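Local atomic coordinates of alpha-1,3-glucanase (PDB entry 7C7D), a protein that probably hydrolyses the alpha-1,3-linkages of glucans, as a thermostable glycoside hydrolase of family GH87. Residues A[434-439]-A[444-449]; A[504-507]-A[511-514]. One frame throughout, in Å; residues are numbered along the deposited sequence.

How the contacts relate
Contacts 1 and 2 solve the same problem on two turns of the right-handed parallel beta-helix. In each, a short strand ends, the chain makes an excursion, and the first residue after the strand takes a backbone N-H of the returning chain with a side-chain oxygen: Asn436 in contact 1, Ser506 in contact 2. Strands 432-435 and 502-505 belong to the same parallel sheet, with strand 474-477 between them. The contact centres are 12 Å apart and their nearest atoms about 7 Å apart, so they do not touch. Asp477 links them, bonding to the backbones of Ile434, Asn436 and Gly507. The calcium ion sits elsewhere, bound by Glu63, Glu65, Ser88, Gln91 and Asp191.

Contact 1: A[434-439]-A[444-449]; sequences ISNQKF and HPLAGT
The carboxamide of Asn436 lies between Leu446 and Pro445: CD1 of Leu446 covers one face, 3.9 Å from Asn436 CG, and Pro445 presents its CB to the opposite face, 3.4 Å from Asn436 OD1. Both ends of the amide are used. OD1 accepts the N-H of Leu446 at 2.9 Å, in the carbonyl plane on a lone pair and almost straight at 173°, while ND2 donates both to Ser481 O and to a water, which passes a hydrogen bond on to Leu446 O. Asparagine suits the place because it offers an acceptor and a donor together, which fixes the rotation of the group. With Leu446 CG anti to its own carbonyl carbon (chi1 -60°), the isobutyl group extends past the amide toward the strand, and its CD1 meets Ile434 CG2 at 3.8 Å. At the end of the strand, Ser435 OG accepts the N-H of Gln437, 2.9 Å from its nitrogen, forming an ST turn. Ile434 also packs on Ile409, Ile450 and Val452, inside the beta-helix. Strand 432-435 runs parallel between strands 407-410 and 474-477, and the loop carrying Leu446 then turns a corner at Gly448 into strand 449-458 on another face.

Contact 2: A[504-507]-A[511-514]; sequences FVSG and GHAV
Ser506 OG is gripped twice: it accepts the N-H of His512 at 3.1 Å, a somewhat bent bond of 139°, and it donates to the backbone carbonyl of Ser478. The hydroxyl gets there because it stands opposite the backbone N across the Ser506 CA-CB bond (chi1 -167°). A serine fits because its small, buried group can accept and donate at once; an alanine here would probably leave the His512 N-H and the Ser478 carbonyl without this shared mate and let the returning chain shift. The N-H of Gly511 points to a water, 2.9 Å from its nitrogen, that also lies beside Ser506 O. Glycine is apt at this bend, where phi is positive (73°). This is one corner of the parallel beta-helix, where strand 502-505 leaves its sheet and the chain comes back toward strand 514-515. Val514 marks the return to the interior. Its CG1 meets Phe504 CD1 at 4.0 Å, the two side chains crossing at about a right angle, and its CG2 rests 3.6 Å from Val505 O. Phe504 and Val514 also pack on Val476 of the preceding turn, while Phe504 reaches on to Val517 and Val519. Outside this apolar layer, His512 NE2 is hydrogen-bonded to Gln510 OE1.

Contact 1: A[434-439]-A[444-449]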
loop_
_atom_site.group_PDB
_atom_site.type_symbol
_atom_site.label_atom_id
_atom_site.label_comp_id
_atom_site.label_asym_id
_atom_site.label_seq_id
_atom_site.Cartn_x
_atom_site.Cartn_y
_atom_site.Cartn_z
ATOM N N ILE A 434 13.513 -0.096 7.125
ATOM C CA ILE A 434 13.634 -0.387 8.551
ATOM C C ILE A 434 14.457 0.760 9.124
ATOM O O ILE A 434 15.635 0.906 8.777
ATOM C CB ILE A 434 14.320 -1.743 8.798
ATOM C CG1 ILE A 434 13.613 -2.880 8.040
ATOM C CG2 ILE A 434 14.444 -2.024 10.310
ATOM C CD1 ILE A 434 12.146 -3.068 8.394
ATOM N N SER A 435 13.842 1.617 9.940
ATOM C CA SER A 435 14.382 2.958 10.118
ATOM C C SER A 435 14.306 3.453 11.556
ATOM O O SER A 435 13.348 3.175 12.287
ATOM C CB SER A 435 13.614 3.925 9.223
ATOM O OG SER A 435 14.077 5.241 9.424
ATOM N N ASN A 436 15.325 4.234 11.934
ATOM C CA ASN A 436 15.345 5.012 13.169
ATOM C C ASN A 436 15.128 6.508 12.919
ATOM O O ASN A 436 15.577 7.347 13.707
ATOM C CB ASN A 436 16.634 4.766 13.957
ATOM C CG ASN A 436 16.535 3.557 14.873
ATOM O OD1 ASN A 436 15.437 3.141 15.256
ATOM N ND2 ASN A 436 17.687 2.996 15.248
ATOM N N GLN A 437 14.447 6.863 11.829
ATOM C CA GLN A 437 14.050 8.249 11.583
ATOM C C GLN A 437 12.867 8.580 12.485
ATOM O O GLN A 437 11.815 7.938 12.403
ATOM C CB GLN A 437 13.681 8.432 10.112
ATOM C CG GLN A 437 13.417 9.885 9.725
ATOM C CD GLN A 437 13.330 10.103 8.223
ATOM O OE1 GLN A 437 13.307 9.153 7.444
ATOM N NE2 GLN A 437 13.261 11.367 7.812
ATOM N N LYS A 438 13.034 9.578 13.348
ATOM C CA LYS A 438 12.047 9.774 14.406
ATOM C C LYS A 438 10.875 10.667 14.009
ATOM O O LYS A 438 9.744 10.418 14.443
ATOM C CB LYS A 438 12.715 10.293 15.681
ATOM C CG LYS A 438 13.286 11.683 15.589
ATOM C CD LYS A 438 13.985 12.033 16.887
ATOM C CE LYS A 438 14.618 13.404 16.829
ATOM N NZ LYS A 438 15.258 13.735 18.127
ATOM N N PHE A 439 11.124 11.705 13.207
ATOM C CA PHE A 439 10.125 12.708 12.824
ATOM C C PHE A 439 9.644 13.603 13.969
ATOM O O PHE A 439 9.445 14.806 13.766
ATOM C CB PHE A 439 8.921 12.096 12.097
ATOM C CG PHE A 439 9.281 11.300 10.877
ATOM C CD1 PHE A 439 9.571 11.928 9.676
ATOM C CD2 PHE A 439 9.308 9.920 10.928
ATOM C CE1 PHE A 439 9.894 11.185 8.549
ATOM C CE2 PHE A 439 9.624 9.176 9.808
ATOM C CZ PHE A 439 9.919 9.809 8.618
ATOM N N HIS A 444 10.438 5.920 19.920
ATOM C CA HIS A 444 11.044 4.708 20.474
ATOM C C HIS A 444 11.804 3.973 19.386
ATOM O O HIS A 444 11.187 3.322 18.527
ATOM C CB HIS A 444 9.964 3.828 21.089
ATOM C CG HIS A 444 9.314 4.474 22.266
ATOM N ND1 HIS A 444 9.724 4.240 23.561
ATOM C CD2 HIS A 444 8.335 5.408 22.343
ATOM C CE1 HIS A 444 9.003 4.977 24.387
ATOM N NE2 HIS A 444 8.153 5.695 23.675
ATOM N N PRO A 445 13.133 4.051 19.375
ATOM C CA PRO A 445 13.909 3.440 18.289
ATOM C C PRO A 445 13.782 1.924 18.262
ATOM O O PRO A 445 13.300 1.284 19.198
ATOM C CB PRO A 445 15.348 3.865 18.594
ATOM C CG PRO A 445 15.225 5.052 19.486
ATOM C CD PRO A 445 13.976 4.843 20.288
ATOM N N LEU A 446 14.234 1.352 17.142
ATOM C CA LEU A 446 14.171 -0.091 16.939
ATOM C C LEU A 446 14.802 -0.833 18.112
ATOM O O LEU A 446 15.879 -0.466 18.597
ATOM C CB LEU A 446 14.920 -0.453 15.656
ATOM C CG LEU A 446 14.384 0.175 14.366
ATOM C CD1 LEU A 446 15.456 0.157 13.281
ATOM C CD2 LEU A 446 13.125 -0.534 13.887
ATOM N N ALA A 447 14.119 -1.882 18.570
ATOM C CA ALA A 447 14.599 -2.669 19.698
ATOM C C ALA A 447 14.218 -4.131 19.503
ATOM O O ALA A 447 13.265 -4.463 18.791
ATOM C CB ALA A 447 14.039 -2.164 21.034
ATOM N N GLY A 448 14.962 -5.001 20.177
ATOM C CA GLY A 448 14.683 -6.427 20.097
ATOM C C GLY A 448 15.153 -6.984 18.778
ATOM O O GLY A 448 16.296 -6.760 18.369
ATOM N N THR A 449 14.268 -7.706 18.097
ATOM C CA THR A 449 14.570 -8.330 16.818
ATOM C C THR A 449 13.583 -7.824 15.780
ATOM O O THR A 449 12.369 -7.842 16.007
ATOM C CB THR A 449 14.456 -9.851 16.929
ATOM O OG1 THR A 449 15.354 -10.315 17.942
ATOM C CG2 THR A 449 14.813 -10.528 15.609
HETATM O O HOH W 1 17.799 1.109 17.458
#

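Contact 2: A[504-507]-A[511-514]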
loop_
_atom_site.group_PDB
_atom_site.type_symbol
_atom_site.label_atom_id
_atom_site.label_comp_id
_atom_site.label_asym_id
_atom_site.label_seq_id
_atom_site.Cartn_x
_atom_site.Cartn_y
_atom_site.Cartn_z
ATOM N N PHE A 504 22.234 0.378 3.124
ATOM C CA PHE A 504 22.508 0.609 4.536
ATOM C C PHE A 504 22.998 2.041 4.654
ATOM O O PHE A 504 23.993 2.414 4.029
ATOM C CB PHE A 504 23.526 -0.416 5.042
ATOM C CG PHE A 504 23.109 -1.820 4.739
ATOM C CD1 PHE A 504 22.047 -2.389 5.411
ATOM C CD2 PHE A 504 23.700 -2.534 3.713
ATOM C CE1 PHE A 504 21.616 -3.667 5.108
ATOM C CE2 PHE A 504 23.274 -3.808 3.401
ATOM C CZ PHE A 504 22.235 -4.383 4.109
ATOM N N VAL A 505 22.262 2.863 5.395
ATOM C CA VAL A 505 22.477 4.299 5.335
ATOM C C VAL A 505 22.158 4.891 6.698
ATOM O O VAL A 505 21.364 4.343 7.465
ATOM C CB VAL A 505 21.622 4.922 4.202
ATOM C CG1 VAL A 505 20.132 4.780 4.493
ATOM C CG2 VAL A 505 21.992 6.377 3.950
ATOM N N SER A 506 22.792 6.016 7.004
ATOM C CA SER A 506 22.376 6.872 8.107
ATOM C C SER A 506 21.877 8.140 7.421
ATOM O O SER A 506 22.650 9.046 7.107
ATOM C CB SER A 506 23.529 7.116 9.058
ATOM O OG SER A 506 23.080 7.693 10.270
ATOM N N GLY A 507 20.571 8.175 7.162
ATOM C CA GLY A 507 20.007 9.049 6.145
ATOM C C GLY A 507 20.029 10.531 6.466
ATOM O O GLY A 507 19.809 11.339 5.555
ATOM N N GLY A 511 25.817 9.868 10.806
ATOM C CA GLY A 511 26.864 8.879 10.998
ATOM C C GLY A 511 26.607 7.847 12.073
ATOM O O GLY A 511 27.564 7.319 12.645
ATOM N N HIS A 512 25.347 7.522 12.353
ATOM C CA HIS A 512 25.054 6.461 13.305
ATOM C C HIS A 512 25.255 5.101 12.649
ATOM O O HIS A 512 24.972 4.911 11.460
ATOM C CB HIS A 512 23.611 6.563 13.792
ATOM C CG HIS A 512 23.267 7.891 14.387
ATOM N ND1 HIS A 512 23.867 8.372 15.531
ATOM C CD2 HIS A 512 22.387 8.840 13.992
ATOM C CE1 HIS A 512 23.371 9.564 15.814
ATOM N NE2 HIS A 512 22.471 9.870 14.899
ATOM N N ALA A 513 25.712 4.132 13.439
ATOM C CA ALA A 513 26.062 2.828 12.889
ATOM C C ALA A 513 24.830 2.034 12.461
ATOM O O ALA A 513 23.819 1.974 13.170
ATOM C CB ALA A 513 26.847 2.014 13.915
ATOM N N VAL A 514 24.931 1.417 11.287
ATOM C CA VAL A 514 24.071 0.305 10.912
ATOM C C VAL A 514 24.851 -0.948 11.282
ATOM O O VAL A 514 25.918 -1.216 10.723
ATOM C CB VAL A 514 23.718 0.332 9.420
ATOM C CG1 VAL A 514 23.030 -0.970 9.025
ATOM C CG2 VAL A 514 22.826 1.522 9.110
HETATM O O HOH W 2 25.382 9.599 7.978
#